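Local coordinates for citryl-CoA lyase (Hydrogenobacter thermophilus, PDB 6HXP), which probably cleaves citryl-CoA into acetyl-CoA and oxaloacetate, as a member of the citrate synthase family that binds coenzyme A, at residues A106-F109 with I110-V114. Sequence-based numbering, arbitrary orientation.
Sequences AMRF and IQEGV
R108 and E112, one helical turn apart, run side by side and join in an i to i+4 salt bridge. R108 NE donates to E112 OE2 at 3.2 Å with an N-H...O angle of 162°, and the oxygen sits at the guanidinium edge, near its plane. The carboxylate is turned 70° from that plane, and NE approaches OE2 from above the carboxylate plane. R108 reaches it with CG anti to the backbone N (chi1 -170°) and the chain extended to NE. On another side of the helix, M107 bends at chi3, bringing its terminal CE to 3.6 Å from Q111 NE2; that amide nitrogen is hydrogen-bonded to F201 O and S197 OG. Were Q111 an alanine, F201 O and S197 OG would probably lose this donor and a gap would open beside M107 CE. F109 and I110 cross nearly at right angles, F109 CD2 lying 4.1 Å from I110 CG1, while the F109 ring packs edge-to-face with Y127 and touches I134, a CoA-binding residue. Backbone bonds such as I110 N to A106 O (2.9 Å) mark a regular alpha-helix, 101-116, with its salt bridge exposed and its F109 side abutting the CoA-binding region of the citrate synthase fold.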
loop_
_atom_site.group_PDB
_atom_site.type_symbol
_atom_site.label_atom_id
_atom_site.label_comp_id
_atom_site.label_asym_id
_atom_site.label_seq_id
_atom_site.Cartn_x
_atom_site.Cartn_y
_atom_site.Cartn_z
ATOM N N ALA A 106 -0.974 -1.048 24.897
ATOM C CA ALA A 106 -1.606 -0.481 26.095
ATOM C C ALA A 106 -2.912 -1.200 26.407
ATOM O O ALA A 106 -3.171 -1.461 27.579
ATOM C CB ALA A 106 -1.857 0.995 25.900
ATOM N N MET A 107 -3.698 -1.596 25.390
ATOM C CA MET A 107 -4.917 -2.358 25.685
ATOM C C MET A 107 -4.568 -3.694 26.318
ATOM O O MET A 107 -5.239 -4.119 27.246
ATOM C CB MET A 107 -5.736 -2.605 24.413
ATOM C CG MET A 107 -6.490 -1.375 23.925
ATOM S SD MET A 107 -7.509 -1.706 22.479
ATOM C CE MET A 107 -8.883 -2.651 23.209
ATOM N N ARG A 108 -3.520 -4.372 25.828
ATOM C CA ARG A 108 -3.143 -5.668 26.416
ATOM C C ARG A 108 -2.686 -5.482 27.858
ATOM O O ARG A 108 -3.083 -6.230 28.750
ATOM C CB ARG A 108 -2.029 -6.281 25.568
ATOM C CG ARG A 108 -1.726 -7.706 25.928
ATOM C CD ARG A 108 -0.657 -8.274 25.022
ATOM N NE ARG A 108 -0.579 -9.725 25.227
ATOM C CZ ARG A 108 0.216 -10.536 24.538
ATOM N NH1 ARG A 108 1.060 -10.044 23.642
ATOM N NH2 ARG A 108 0.191 -11.844 24.759
ATOM N N PHE A 109 -1.854 -4.461 28.091
ATOM C CA PHE A 109 -1.337 -4.170 29.427
ATOM C C PHE A 109 -2.485 -3.845 30.420
ATOM O O PHE A 109 -2.514 -4.390 31.525
ATOM C CB PHE A 109 -0.377 -2.973 29.354
ATOM C CG PHE A 109 0.002 -2.411 30.700
ATOM C CD1 PHE A 109 0.795 -3.132 31.564
ATOM C CD2 PHE A 109 -0.477 -1.177 31.115
ATOM C CE1 PHE A 109 1.124 -2.626 32.827
ATOM C CE2 PHE A 109 -0.151 -0.669 32.371
ATOM C CZ PHE A 109 0.637 -1.405 33.228
ATOM N N ILE A 110 -3.398 -2.956 30.027
ATOM C CA ILE A 110 -4.515 -2.566 30.864
ATOM C C ILE A 110 -5.440 -3.756 31.128
ATOM O O ILE A 110 -5.835 -3.993 32.278
ATOM C CB ILE A 110 -5.273 -1.363 30.264
ATOM C CG1 ILE A 110 -4.382 -0.121 30.301
ATOM C CG2 ILE A 110 -6.582 -1.115 31.023
ATOM C CD1 ILE A 110 -4.862 0.979 29.434
ATOM N N GLN A 111 -5.750 -4.535 30.092
ATOM C CA GLN A 111 -6.643 -5.680 30.284
ATOM C C GLN A 111 -6.002 -6.760 31.121
ATOM O O GLN A 111 -6.648 -7.289 32.023
ATOM C CB GLN A 111 -7.123 -6.224 28.947
ATOM C CG GLN A 111 -8.048 -5.246 28.249
ATOM C CD GLN A 111 -8.462 -5.783 26.914
ATOM O OE1 GLN A 111 -8.637 -6.996 26.768
ATOM N NE2 GLN A 111 -8.748 -4.905 25.955
ATOM N N GLU A 112 -4.735 -7.072 30.851
ATOM C CA GLU A 112 -4.052 -8.090 31.650
ATOM C C GLU A 112 -3.827 -7.620 33.079
ATOM O O GLU A 112 -3.929 -8.422 34.008
ATOM C CB GLU A 112 -2.761 -8.558 30.955
ATOM C CG GLU A 112 -3.076 -9.375 29.709
ATOM C CD GLU A 112 -1.896 -9.891 28.910
ATOM O OE1 GLU A 112 -0.741 -9.591 29.285
ATOM O OE2 GLU A 112 -2.130 -10.587 27.895
ATOM N N GLY A 113 -3.581 -6.327 33.255
ATOM C CA GLY A 113 -3.402 -5.718 34.568
ATOM C C GLY A 113 -4.645 -5.850 35.412
ATOM O O GLY A 113 -4.565 -6.327 36.542
ATOM N N VAL A 114 -5.807 -5.509 34.846
ATOM C CA VAL A 114 -7.089 -5.610 35.543
ATOM C C VAL A 114 -7.431 -7.069 35.866
ATOM O O VAL A 114 -7.872 -7.354 36.979
ATOM C CB VAL A 114 -8.216 -4.914 34.734
ATOM C CG1 VAL A 114 -9.612 -5.299 35.246
ATOM C CG2 VAL A 114 -8.031 -3.413 34.787
#